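Local coordinates for Ice-binding protein (Flavobacteriaceae bacterium, PDB 5UYT) that probably binds ice and so serves as an antifreeze protein, built from two ice-binding domains with a right-handed beta-solenoid fold, at residues His28-Val33 against Thr198-Ile203; Thr239-Asp244 against Asp258-Thr263; Phe119-Gln124 against Val146-Glu151; Asp278-Tyr283 against Leu403-Gly408; Ser129-Gln134 against Leu156-Val161. One frame throughout, in Å; residues are numbered along the deposited sequence. Where two conformers were deposited one is given.

Contact 1: His28-Val33 against Thr198-Ile203; sequences HITGDV and TVRKPI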
# COMPACT_ATOMS: atom_id res chain seq x y z
N HIS A 28 -6.16 -0.49 -8.31
CA HIS A 28 -5.50 -0.31 -7.03
C HIS A 28 -5.74 -1.60 -6.23
O HIS A 28 -6.88 -1.93 -5.87
CB HIS A 28 -6.06 0.92 -6.30
CG HIS A 28 -5.93 2.19 -7.08
ND1 HIS A 28 -4.71 2.79 -7.32
CD2 HIS A 28 -6.85 2.96 -7.71
CE1 HIS A 28 -4.89 3.88 -8.04
NE2 HIS A 28 -6.18 4.00 -8.30
N ILE A 29 -4.67 -2.35 -6.00
CA ILE A 29 -4.83 -3.70 -5.43
C ILE A 29 -3.95 -3.84 -4.22
O ILE A 29 -2.76 -3.53 -4.31
CB ILE A 29 -4.39 -4.83 -6.41
CG1 ILE A 29 -5.07 -4.70 -7.80
CG2 ILE A 29 -4.59 -6.20 -5.76
CD1 ILE A 29 -6.53 -5.10 -7.85
N THR A 30 -4.52 -4.33 -3.11
CA THR A 30 -3.77 -4.67 -1.91
C THR A 30 -4.01 -6.14 -1.59
O THR A 30 -5.12 -6.51 -1.23
CB THR A 30 -4.17 -3.82 -0.70
OG1 THR A 30 -4.00 -2.45 -1.04
CG2 THR A 30 -3.26 -4.17 0.53
N GLY A 31 -2.95 -6.93 -1.66
CA GLY A 31 -3.02 -8.38 -1.52
C GLY A 31 -2.26 -9.00 -2.68
O GLY A 31 -2.05 -8.35 -3.72
N ASP A 32 -1.91 -10.28 -2.54
CA ASP A 32 -1.30 -10.98 -3.66
C ASP A 32 -2.30 -11.12 -4.82
O ASP A 32 -3.54 -11.13 -4.61
CB ASP A 32 -0.73 -12.33 -3.24
CG ASP A 32 0.48 -12.23 -2.32
OD1 ASP A 32 0.95 -11.11 -2.03
OD2 ASP A 32 0.96 -13.31 -1.87
N VAL A 33 -1.76 -11.32 -6.03
CA VAL A 33 -2.56 -11.55 -7.24
C VAL A 33 -1.97 -12.78 -7.91
O VAL A 33 -0.75 -12.87 -8.11
CB VAL A 33 -2.44 -10.35 -8.21
CG1 VAL A 33 -3.08 -10.67 -9.57
CG2 VAL A 33 -3.06 -9.09 -7.59
N THR A 198 -10.70 -1.29 -7.56
CA THR A 198 -9.96 -1.23 -6.30
C THR A 198 -10.35 -2.47 -5.53
O THR A 198 -11.55 -2.72 -5.32
CB THR A 198 -10.35 -0.00 -5.48
OG1 THR A 198 -9.98 1.17 -6.21
CG2 THR A 198 -9.62 -0.01 -4.09
N VAL A 199 -9.35 -3.26 -5.12
CA VAL A 199 -9.64 -4.49 -4.35
C VAL A 199 -8.58 -4.53 -3.24
O VAL A 199 -7.38 -4.56 -3.54
CB VAL A 199 -9.51 -5.80 -5.18
CG1 VAL A 199 -9.84 -7.02 -4.33
CG2 VAL A 199 -10.41 -5.79 -6.40
N ARG A 200 -9.02 -4.53 -1.98
CA ARG A 200 -8.10 -4.57 -0.85
C ARG A 200 -8.56 -5.69 0.06
O ARG A 200 -9.72 -5.71 0.50
CB ARG A 200 -8.10 -3.24 -0.11
CG ARG A 200 -7.98 -2.04 -1.05
CD ARG A 200 -7.05 -1.00 -0.50
NE ARG A 200 -7.10 0.25 -1.24
CZ ARG A 200 -6.21 0.61 -2.16
NH1 ARG A 200 -5.20 -0.20 -2.50
NH2 ARG A 200 -6.36 1.76 -2.76
N LYS A 201 -7.67 -6.65 0.32
CA LYS A 201 -8.03 -7.76 1.20
C LYS A 201 -8.42 -7.22 2.59
O LYS A 201 -7.86 -6.19 3.06
CB LYS A 201 -6.92 -8.81 1.26
CG LYS A 201 -5.63 -8.33 1.89
CD LYS A 201 -4.55 -9.41 1.85
CE LYS A 201 -3.29 -8.95 2.57
NZ LYS A 201 -2.21 -10.00 2.56
N PRO A 202 -9.41 -7.85 3.23
CA PRO A 202 -9.84 -7.36 4.53
C PRO A 202 -8.80 -7.66 5.59
O PRO A 202 -8.07 -8.64 5.48
CB PRO A 202 -11.15 -8.13 4.81
CG PRO A 202 -11.20 -9.23 3.83
CD PRO A 202 -10.15 -9.03 2.77
N ILE A 203 -8.66 -6.76 6.56
CA ILE A 203 -7.77 -7.00 7.68
C ILE A 203 -8.63 -7.55 8.81
O ILE A 203 -9.86 -7.70 8.65
CB ILE A 203 -6.97 -5.71 8.03
CG1 ILE A 203 -7.90 -4.56 8.42
CG2 ILE A 203 -6.11 -5.31 6.84
CD1 ILE A 203 -7.18 -3.21 8.57
O HOH W 1 -2.27 -0.16 -3.69
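Thr30 and Arg200 occupy the same face of a parallel strand pair, their side chains slanting across each other. Thr30 OG1 stands beside its own backbone N (chi1 -56°) and takes a hydrogen bond from Arg200 NH1 at 2.9 Å, lying close to the guanidinium plane. Arg200 is modelled in two conformers, and this bond, seen in one of them, is provisional. In that conformer the guanidinium lies with one face over CG2 of Thr198, and NH2 comes to 3.7 Å from CB of His28. The imidazole of His28 is met at its edge by Thr198 OG1, 3.9 Å from CD2. Such coil-on-coil pairing of short parallel strands is the building principle of the right-handed beta-solenoid, here joining strands 28-30 and 198-200, which run only 9° apart. On the reverse face Ile29 and Val199 lie side by side and point the same way, with Ile29 CD1 4.1 Å from Val199 CB; both also touch Ala13 of strand 12-16. The backbone ladder between the two faces is made by Val199 N to His28 O, Thr30 N to Val199 O and Lys201 N to Thr30 O. Past the last rung, the extended chain of Lys201 brings CD to 3.8 Å from CA of Gly31.

Contact 2: Thr239-Asp244 against Asp258-Thr263; sequences TYVTGD and DNVNGT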
# COMPACT_ATOMS: atom_id res chain seq x y z
N THR A 239 13.97 30.01 2.96
CA THR A 239 13.87 28.61 3.36
C THR A 239 13.85 28.58 4.86
O THR A 239 14.62 29.36 5.50
CB THR A 239 15.08 27.85 2.80
OG1 THR A 239 14.83 27.63 1.40
CG2 THR A 239 15.29 26.51 3.51
N TYR A 240 13.02 27.70 5.43
CA TYR A 240 13.02 27.49 6.90
C TYR A 240 13.30 26.00 7.20
O TYR A 240 12.82 25.13 6.47
CB TYR A 240 11.67 27.82 7.50
CG TYR A 240 11.50 29.32 7.62
CD1 TYR A 240 11.76 29.99 8.82
CD2 TYR A 240 11.11 30.07 6.50
CE1 TYR A 240 11.65 31.39 8.88
CE2 TYR A 240 11.01 31.44 6.56
CZ TYR A 240 11.26 32.08 7.75
OH TYR A 240 11.09 33.46 7.76
N VAL A 241 14.11 25.74 8.22
CA VAL A 241 14.48 24.37 8.56
C VAL A 241 14.35 24.19 10.07
O VAL A 241 14.75 25.10 10.83
CB VAL A 241 15.96 24.07 8.15
CG1 VAL A 241 16.35 22.65 8.61
CG2 VAL A 241 16.12 24.18 6.63
N THR A 242 13.80 23.04 10.51
CA THR A 242 13.96 22.64 11.90
C THR A 242 14.90 21.43 11.87
O THR A 242 14.62 20.43 11.19
CB THR A 242 12.62 22.26 12.55
OG1 THR A 242 11.76 23.41 12.48
CG2 THR A 242 12.83 21.85 14.02
N GLY A 243 16.02 21.59 12.55
CA GLY A 243 17.11 20.59 12.61
C GLY A 243 18.36 21.18 11.99
O GLY A 243 18.38 22.37 11.63
N ASP A 244 19.42 20.37 11.90
CA ASP A 244 20.73 20.90 11.45
C ASP A 244 20.89 20.75 9.95
O ASP A 244 20.24 19.90 9.34
CB ASP A 244 21.89 20.16 12.14
CG ASP A 244 22.16 20.63 13.58
OD1 ASP A 244 21.28 21.22 14.24
OD2 ASP A 244 23.26 20.35 14.11
N ASP A 258 18.67 32.73 11.22
CA ASP A 258 17.43 32.96 11.99
C ASP A 258 16.22 32.16 11.45
O ASP A 258 15.17 32.15 12.09
CB ASP A 258 17.11 34.47 12.03
CG ASP A 258 18.07 35.25 12.92
OD1 ASP A 258 18.89 34.64 13.63
OD2 ASP A 258 18.02 36.50 12.87
N ASN A 259 16.39 31.52 10.30
CA ASN A 259 15.34 30.71 9.73
C ASN A 259 15.58 29.24 10.01
O ASN A 259 14.83 28.40 9.50
CB ASN A 259 15.30 30.86 8.20
CG ASN A 259 14.79 32.22 7.75
OD1 ASN A 259 14.58 33.12 8.58
ND2 ASN A 259 14.52 32.36 6.42
N VAL A 260 16.61 28.92 10.80
CA VAL A 260 16.95 27.50 11.05
C VAL A 260 16.87 27.28 12.55
O VAL A 260 17.63 27.88 13.32
CB VAL A 260 18.35 27.12 10.50
CG1 VAL A 260 18.76 25.71 10.97
CG2 VAL A 260 18.39 27.25 8.97
N ASN A 261 15.89 26.48 12.97
CA ASN A 261 15.75 26.08 14.37
C ASN A 261 16.67 24.87 14.53
O ASN A 261 16.23 23.71 14.46
CB ASN A 261 14.30 25.69 14.69
CG ASN A 261 14.13 25.24 16.15
OD1 ASN A 261 15.02 25.49 17.01
ND2 ASN A 261 13.03 24.54 16.43
N GLY A 262 17.94 25.17 14.75
CA GLY A 262 19.00 24.16 14.59
C GLY A 262 20.30 24.86 14.24
O GLY A 262 20.37 26.09 14.29
N THR A 263 21.33 24.08 13.94
CA THR A 263 22.65 24.66 13.65
C THR A 263 23.01 24.50 12.20
O THR A 263 22.92 23.38 11.67
CB THR A 263 23.73 23.98 14.51
OG1 THR A 263 23.43 24.24 15.89
CG2 THR A 263 25.15 24.55 14.20
O HOH W 2 12.53 34.70 5.89
O HOH W 3 21.77 22.11 16.68
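A short parallel strand pairing, in which Val241 bridges Val260 and Thr242 bridges Asn261, joins neighbouring coils of the second ice-binding domain. Its rungs are Val241 N to Asn259 O, Asn261 N to Val241 O at 2.8 Å, and Gly243 N to Asn261 O; in the last the donor stands above the carbonyl plane. Asn261 is also the centre of an inverse gamma turn. At the start of the pairing, the amide of Asn259 stacks on the ring of Tyr240, the two planes 15° apart, with Asn259 CG 3.4 Å above the ring plane and offset toward its rim. The amide is fixed in rotation by its ND2, which donates to Thr239 O at 3.1 Å, while a water joins ND2 to Tyr240 OH. Val241 CB and Val260 CG2 meet at 4.1 Å on one face; on the other, Thr242 CG2 lies 3.6 Å from Asn261 ND2. At the far end Thr263 N donates to Asp244 OD1 (2.9 Å), approaching from above the carboxylate plane. A second water links OD1 to Thr263 OG1, and the other carboxylate oxygen, OD2, is bonded to His265 NE2. Gly243 O, buried here, has no polar partner in the model, but Gly262 CA faces it at 3.5 Å. Strand 415-417 pairs with the opposite edge of 240-242, which gives the stacked parallel ladder typical of a beta-solenoid.

Contact 3: Phe119-Gln124 against Val146-Glu151; sequences FIFKIQ and VFWKVE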
# COMPACT_ATOMS: atom_id res chain seq x y z
N PHE A 119 -21.54 -13.57 7.98
CA PHE A 119 -22.57 -13.48 6.95
C PHE A 119 -22.12 -14.39 5.80
O PHE A 119 -21.11 -14.13 5.18
CB PHE A 119 -22.67 -12.03 6.46
CG PHE A 119 -22.98 -11.03 7.55
CD1 PHE A 119 -24.28 -10.55 7.73
CD2 PHE A 119 -21.96 -10.54 8.38
CE1 PHE A 119 -24.56 -9.63 8.74
CE2 PHE A 119 -22.24 -9.61 9.39
CZ PHE A 119 -23.55 -9.16 9.57
N ILE A 120 -22.82 -15.50 5.57
CA ILE A 120 -22.48 -16.41 4.46
C ILE A 120 -23.67 -16.46 3.49
O ILE A 120 -24.82 -16.68 3.91
CB ILE A 120 -22.13 -17.85 4.97
CG1 ILE A 120 -20.83 -17.85 5.79
CG2 ILE A 120 -22.06 -18.85 3.81
CD1 ILE A 120 -20.63 -19.11 6.64
N PHE A 121 -23.39 -16.23 2.21
CA PHE A 121 -24.42 -16.29 1.18
C PHE A 121 -24.15 -17.47 0.28
O PHE A 121 -23.08 -17.58 -0.32
CB PHE A 121 -24.44 -14.98 0.40
CG PHE A 121 -24.81 -13.81 1.24
CD1 PHE A 121 -26.15 -13.48 1.42
CD2 PHE A 121 -23.83 -13.04 1.87
CE1 PHE A 121 -26.51 -12.38 2.20
CE2 PHE A 121 -24.18 -11.94 2.66
CZ PHE A 121 -25.53 -11.63 2.83
N LYS A 122 -25.10 -18.39 0.25
CA LYS A 122 -25.03 -19.58 -0.59
C LYS A 122 -25.84 -19.31 -1.86
O LYS A 122 -27.08 -19.39 -1.85
CB LYS A 122 -25.53 -20.80 0.17
CG LYS A 122 -24.68 -21.08 1.40
CD LYS A 122 -25.19 -22.26 2.21
CE LYS A 122 -24.56 -23.58 1.77
NZ LYS A 122 -25.15 -24.69 2.57
N ILE A 123 -25.14 -18.98 -2.94
CA ILE A 123 -25.81 -18.62 -4.19
C ILE A 123 -25.75 -19.79 -5.18
O ILE A 123 -24.68 -20.07 -5.74
CB ILE A 123 -25.19 -17.35 -4.85
CG1 ILE A 123 -25.02 -16.16 -3.85
CG2 ILE A 123 -25.95 -16.99 -6.12
CD1 ILE A 123 -26.29 -15.77 -3.09
N GLN A 124 -26.88 -20.47 -5.40
CA GLN A 124 -26.91 -21.68 -6.23
C GLN A 124 -27.19 -21.31 -7.69
O GLN A 124 -28.23 -21.67 -8.26
CB GLN A 124 -27.96 -22.69 -5.72
CG GLN A 124 -27.90 -22.88 -4.21
CD GLN A 124 -26.55 -23.40 -3.77
OE1 GLN A 124 -25.77 -22.69 -3.13
NE2 GLN A 124 -26.26 -24.64 -4.13
N VAL A 146 -17.56 -11.76 5.91
CA VAL A 146 -18.56 -11.92 4.84
C VAL A 146 -18.05 -12.85 3.73
O VAL A 146 -16.92 -12.71 3.25
CB VAL A 146 -18.97 -10.55 4.24
CG1 VAL A 146 -19.97 -10.75 3.11
CG2 VAL A 146 -19.51 -9.64 5.34
N PHE A 147 -18.89 -13.82 3.34
CA PHE A 147 -18.53 -14.80 2.32
C PHE A 147 -19.67 -14.96 1.33
O PHE A 147 -20.85 -14.99 1.73
CB PHE A 147 -18.28 -16.18 2.96
CG PHE A 147 -17.13 -16.20 3.96
CD1 PHE A 147 -15.88 -16.66 3.58
CD2 PHE A 147 -17.32 -15.78 5.27
CE1 PHE A 147 -14.82 -16.67 4.48
CE2 PHE A 147 -16.27 -15.80 6.19
CZ PHE A 147 -15.01 -16.25 5.80
N TRP A 148 -19.32 -15.11 0.06
CA TRP A 148 -20.29 -15.43 -1.00
C TRP A 148 -19.82 -16.71 -1.68
O TRP A 148 -18.76 -16.73 -2.31
CB TRP A 148 -20.39 -14.28 -2.02
CG TRP A 148 -20.64 -12.91 -1.40
CD1 TRP A 148 -19.71 -12.08 -0.84
CD2 TRP A 148 -21.89 -12.20 -1.36
NE1 TRP A 148 -20.31 -10.92 -0.40
CE2 TRP A 148 -21.64 -10.96 -0.72
CE3 TRP A 148 -23.19 -12.49 -1.80
CZ2 TRP A 148 -22.64 -10.00 -0.50
CZ3 TRP A 148 -24.20 -11.54 -1.58
CH2 TRP A 148 -23.92 -10.31 -0.92
N LYS A 149 -20.58 -17.80 -1.51
CA LYS A 149 -20.27 -19.05 -2.19
C LYS A 149 -21.14 -19.15 -3.43
O LYS A 149 -22.33 -19.50 -3.35
CB LYS A 149 -20.54 -20.23 -1.25
CG LYS A 149 -20.18 -21.58 -1.85
CD LYS A 149 -20.96 -22.72 -1.20
CE LYS A 149 -22.47 -22.66 -1.45
NZ LYS A 149 -22.89 -22.35 -2.86
N VAL A 150 -20.54 -18.85 -4.59
CA VAL A 150 -21.31 -18.65 -5.83
C VAL A 150 -21.11 -19.80 -6.83
O VAL A 150 -19.99 -20.01 -7.33
CB VAL A 150 -20.98 -17.30 -6.52
CG1 VAL A 150 -21.96 -17.05 -7.67
CG2 VAL A 150 -21.04 -16.14 -5.51
N GLU A 151 -22.20 -20.50 -7.15
CA GLU A 151 -22.15 -21.62 -8.11
C GLU A 151 -22.44 -21.11 -9.52
O GLU A 151 -23.41 -21.55 -10.17
CB GLU A 151 -23.16 -22.72 -7.76
CG GLU A 151 -23.12 -23.21 -6.32
CD GLU A 151 -21.79 -23.84 -5.95
OE1 GLU A 151 -21.11 -24.37 -6.85
OE2 GLU A 151 -21.45 -23.79 -4.74
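Phe121 and Trp148 form the aromatic element of this contact, an offset stack in which the phenyl ring and the six-membered ring of the indole have centroids 4.2 Å apart and planes at 14°. The two side chains lie side by side and point the same way, and Phe121 CB reaches Trp148 CE3 at 3.6 Å. The indole is held at its other end by Trp148 NE1, which donates to Lys163 O. Further apolar contacts fall on both faces: Phe119 CD2 meets Val146 CG2 at 4.0 Å beside the stack, whereas Ile120 CG1 meets Phe147 CD2 at 4.1 Å on the reverse face, where Leu71 of helix 55-73 packs on both. Backbone bonds unite strands 119-123 and 146-150 in exact parallel register, five rungs running from Phe147 N to Phe119 O through to Glu151 N to Ile123 O. This is the parallel stacking of strands from successive coils that builds a beta-solenoid, and here like residues also fall in register, aromatic on aromatic and lysine beside lysine. Polar groups gather on the helix-facing side. Lys149 bends at its last two torsions, chi4 of 44° turning NZ to Gln124 OE1 at 2.9 Å. The same NZ forms a salt bridge with Glu151 OE2, 2.8 Å away, through the anti lone pair of that oxygen. Tyr68 OH is hydrogen-bonded to OE2 as well. Lys122 NZ instead bonds to Asn72 O and Ala74 O.

Contact 4: Asp278-Tyr283 against Leu403-Gly408; sequences DLNNAY and LSTSGG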
# COMPACT_ATOMS: atom_id res chain seq x y z
N ASP A 278 27.45 7.91 10.23
CA ASP A 278 26.16 7.36 10.60
C ASP A 278 25.22 7.25 9.40
O ASP A 278 24.45 6.31 9.31
CB ASP A 278 25.53 8.19 11.71
CG ASP A 278 26.23 7.97 13.03
OD1 ASP A 278 26.98 6.99 13.13
OD2 ASP A 278 26.04 8.77 13.95
N LEU A 279 25.33 8.20 8.47
CA LEU A 279 24.56 8.14 7.22
C LEU A 279 24.97 6.90 6.41
O LEU A 279 24.10 6.18 5.92
CB LEU A 279 24.76 9.40 6.38
CG LEU A 279 24.01 9.45 5.04
CD1 LEU A 279 22.51 9.43 5.29
CD2 LEU A 279 24.37 10.76 4.33
N ASN A 280 26.28 6.66 6.25
CA ASN A 280 26.71 5.47 5.53
C ASN A 280 26.21 4.19 6.19
O ASN A 280 25.80 3.25 5.50
CB ASN A 280 28.25 5.39 5.42
CG ASN A 280 28.81 6.46 4.52
OD1 ASN A 280 28.06 7.17 3.85
ND2 ASN A 280 30.12 6.62 4.53
N ASN A 281 26.25 4.15 7.52
CA ASN A 281 25.78 2.95 8.23
C ASN A 281 24.28 2.70 7.96
O ASN A 281 23.88 1.55 7.69
CB ASN A 281 26.01 3.02 9.74
CG ASN A 281 27.48 3.02 10.13
OD1 ASN A 281 28.34 2.47 9.45
ND2 ASN A 281 27.77 3.64 11.28
N ALA A 282 23.48 3.76 8.02
CA ALA A 282 22.04 3.66 7.78
C ALA A 282 21.75 3.22 6.33
O ALA A 282 20.87 2.38 6.09
CB ALA A 282 21.34 4.99 8.09
N TYR A 283 22.47 3.80 5.36
CA TYR A 283 22.25 3.43 3.97
C TYR A 283 22.52 1.93 3.75
O TYR A 283 21.69 1.22 3.17
CB TYR A 283 23.10 4.29 3.02
CG TYR A 283 22.84 4.00 1.55
CD1 TYR A 283 21.86 4.71 0.84
CD2 TYR A 283 23.58 3.05 0.89
CE1 TYR A 283 21.62 4.43 -0.51
CE2 TYR A 283 23.35 2.75 -0.46
CZ TYR A 283 22.38 3.45 -1.14
OH TYR A 283 22.21 3.14 -2.48
N LEU A 403 19.00 13.39 2.78
CA LEU A 403 20.39 13.12 3.08
C LEU A 403 20.99 12.50 1.82
O LEU A 403 20.27 11.84 1.09
CB LEU A 403 20.51 12.09 4.24
CG LEU A 403 19.54 12.36 5.42
CD1 LEU A 403 19.61 11.20 6.38
CD2 LEU A 403 20.00 13.61 6.16
N SER A 404 22.27 12.74 1.55
CA SER A 404 22.95 12.00 0.49
C SER A 404 24.31 11.64 0.99
O SER A 404 25.02 12.48 1.57
CB SER A 404 23.12 12.79 -0.82
OG SER A 404 23.81 11.94 -1.76
N THR A 405 24.70 10.40 0.71
CA THR A 405 26.03 9.94 1.08
C THR A 405 27.09 10.68 0.29
O THR A 405 28.24 10.86 0.75
CB THR A 405 26.20 8.45 0.79
OG1 THR A 405 26.06 8.24 -0.62
CG2 THR A 405 25.20 7.64 1.57
N SER A 406 26.73 11.05 -0.92
CA SER A 406 27.67 11.68 -1.83
C SER A 406 26.92 12.41 -2.92
O SER A 406 26.10 11.86 -3.63
CB SER A 406 28.62 10.66 -2.44
OG SER A 406 29.57 11.37 -3.17
N GLY A 407 27.21 13.69 -3.06
CA GLY A 407 26.48 14.46 -4.02
C GLY A 407 26.14 15.79 -3.44
O GLY A 407 25.78 15.91 -2.26
N GLY A 408 26.24 16.80 -4.28
CA GLY A 408 25.83 18.14 -3.87
C GLY A 408 24.33 18.24 -3.69
O GLY A 408 23.57 17.40 -4.20
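The helix that packs beside the beta-solenoid in proteins of this family meets the end of a solenoid strand here, with Leu279 set against Leu403 and Thr405. With CG anti to the backbone N (chi1 180°), Leu279 is directed at the strand end; its two methyls meet different partners. CD1 presses on Leu403 CB at 3.5 Å, tighter than an ordinary van der Waals contact, and lies 3.6 Å from Leu403 CD1. CD2 rests against the backbone, 3.3 Å from Ser404 O. Thr405 crosses Leu279 at about a right angle, its CG2 standing 4.1 Å from Leu279 CG. The same methyl touches the neighbouring helix residues: Asn280 OD1 approaches it at 3.7 Å, and Tyr283 CB at 4.2 Å. Thr405 OG1 is turned between its backbone N and carbonyl carbon (chi1 63°) and bonds to Asn386 ND2, while the methyl remains for the helix. Where the strand ends, Ser404 OG accepts from Ser406 N at 3.2 Å, forming an ST turn. Around this junction, Ile384 of strand 382-385 and Phe227 of strand 224-228 each touch both Leu279 and Leu403, so helix 270-288 packs over three neighbouring strands.

Contact 5: Ser129-Gln134 against Leu156-Val161; sequences SAANTQ and LATNTV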
# COMPACT_ATOMS: atom_id res chain seq x y z
N SER A 129 -24.49 -7.92 -10.25
CA SER A 129 -25.01 -6.69 -9.64
C SER A 129 -25.38 -5.71 -10.74
O SER A 129 -24.86 -5.80 -11.88
CB SER A 129 -23.97 -6.06 -8.71
OG SER A 129 -22.83 -5.61 -9.45
N ALA A 130 -26.27 -4.78 -10.40
CA ALA A 130 -26.59 -3.62 -11.24
C ALA A 130 -25.56 -2.53 -11.01
O ALA A 130 -24.90 -2.51 -9.96
CB ALA A 130 -27.99 -3.12 -10.89
N ALA A 131 -25.39 -1.63 -11.98
CA ALA A 131 -24.43 -0.53 -11.81
C ALA A 131 -24.77 0.22 -10.53
O ALA A 131 -25.96 0.41 -10.21
CB ALA A 131 -24.47 0.41 -13.02
N ASN A 132 -23.72 0.60 -9.79
CA ASN A 132 -23.82 1.48 -8.60
C ASN A 132 -24.40 0.81 -7.38
O ASN A 132 -24.72 1.49 -6.40
CB ASN A 132 -24.63 2.75 -8.90
CG ASN A 132 -24.18 3.45 -10.16
OD1 ASN A 132 -23.00 3.76 -10.31
ND2 ASN A 132 -25.10 3.66 -11.09
N THR A 133 -24.53 -0.52 -7.41
CA THR A 133 -24.89 -1.30 -6.24
C THR A 133 -23.91 -1.04 -5.11
O THR A 133 -22.70 -0.94 -5.36
CB THR A 133 -24.82 -2.80 -6.57
OG1 THR A 133 -25.80 -3.10 -7.58
CG2 THR A 133 -25.06 -3.68 -5.32
N GLN A 134 -24.40 -0.97 -3.88
CA GLN A 134 -23.49 -0.81 -2.72
C GLN A 134 -23.80 -1.76 -1.58
O GLN A 134 -24.91 -1.75 -1.03
CB GLN A 134 -23.52 0.62 -2.23
CG GLN A 134 -22.94 1.58 -3.25
CD GLN A 134 -22.65 2.93 -2.66
OE1 GLN A 134 -22.60 3.92 -3.38
NE2 GLN A 134 -22.43 2.98 -1.35
N LEU A 156 -19.81 -8.21 -11.49
CA LEU A 156 -20.18 -7.00 -10.78
C LEU A 156 -20.11 -5.80 -11.70
O LEU A 156 -19.05 -5.52 -12.29
CB LEU A 156 -19.32 -6.81 -9.51
CG LEU A 156 -19.36 -8.04 -8.58
CD1 LEU A 156 -18.63 -7.69 -7.29
CD2 LEU A 156 -20.79 -8.48 -8.27
N ALA A 157 -21.24 -5.08 -11.81
CA ALA A 157 -21.42 -3.97 -12.73
C ALA A 157 -20.62 -2.76 -12.30
O ALA A 157 -20.15 -2.68 -11.16
CB ALA A 157 -22.89 -3.59 -12.83
N THR A 158 -20.50 -1.81 -13.23
CA THR A 158 -19.71 -0.61 -13.01
C THR A 158 -20.01 0.06 -11.66
O THR A 158 -21.17 0.21 -11.25
CB THR A 158 -19.93 0.43 -14.12
OG1 THR A 158 -21.31 0.75 -14.15
CG2 THR A 158 -19.56 -0.17 -15.47
N ASN A 159 -18.93 0.46 -10.99
CA ASN A 159 -19.01 1.17 -9.69
C ASN A 159 -19.71 0.39 -8.55
O ASN A 159 -20.19 1.00 -7.60
CB ASN A 159 -19.61 2.57 -9.85
CG ASN A 159 -18.81 3.43 -10.81
OD1 ASN A 159 -17.59 3.44 -10.77
ND2 ASN A 159 -19.49 4.10 -11.71
N THR A 160 -19.73 -0.94 -8.62
CA THR A 160 -20.29 -1.74 -7.52
C THR A 160 -19.37 -1.67 -6.30
O THR A 160 -18.16 -1.94 -6.42
CB THR A 160 -20.53 -3.21 -7.93
OG1 THR A 160 -21.58 -3.23 -8.89
CG2 THR A 160 -20.95 -4.07 -6.71
N VAL A 161 -19.92 -1.30 -5.15
CA VAL A 161 -19.19 -1.38 -3.89
C VAL A 161 -19.52 -2.72 -3.24
O VAL A 161 -20.69 -3.01 -2.92
CB VAL A 161 -19.56 -0.23 -2.95
CG1 VAL A 161 -18.92 -0.44 -1.57
CG2 VAL A 161 -19.15 1.10 -3.59
O HOH W 4 -21.68 3.00 -12.81
O HOH W 5 -21.09 3.04 -6.27
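Ser129 OG is the polar hub between two stacked turns, donating to Thr160 OG1 at 2.7 Å and accepting from Ala157 N at 2.9 Å. Each segment forms a type II beta turn, Ala130 to Thr133 in one coil and Ala157 to Thr160 in the next, and the two superpose as equivalent corners of a beta-solenoid. Ser129 reaches both partners because its OG lies between the backbone N and the carbonyl carbon (chi1 65°). Two further bonds tie turn to turn, Asn132 N to Thr158 O at 3.0 Å and Val161 N to Thr133 O at 2.8 Å. Carbon contacts fill in around them: Ala157 CB packs under the Ala130-Ala131 peptide, 3.3 Å from Ala131 N, and Gln134 CG rests 3.8 Å from Val161 CG2. Asn132 and Asn159, at matching positions of the turns, lie side by side with their amide planes 17° apart. In the next shell, the threonine closing each turn also braces it. Thr133 OG1 donates to Ala130 O and Thr160 OG1 to Ala157 O, each carbonyl also taking the backbone N of the same threonine from the same face of its plane. Thr160 OG1 thus accepts from Ser129 OG of one coil and donates to the carbonyl of its own turn. Outside the turns a water bonded to Asn132 OD1 and Thr158 OG1 spans the corner, its oxygen 2.6 Å from Thr158 OG1.

In the fold
From the N terminus, contact 1 opens at 28-33 and closes only at 198-203, a loop that encloses most of the first ice-binding domain. Contacts 3 and 5 are nested inside it and cross each other, since 119-124, 129-134, 146-151 and 156-161 alternate along the chain; one ties strands of successive coils, the other their turns, about 17 Å away between centres. The second domain follows in series. Contact 2 closes a short loop between adjacent coils before contact 4 opens at 278-283, whose longer loop returns at 403-408 to seat the helix on the solenoid. Centres of contacts 2 and 3 lie about 59 Å apart, on opposite sides of the chain's centre.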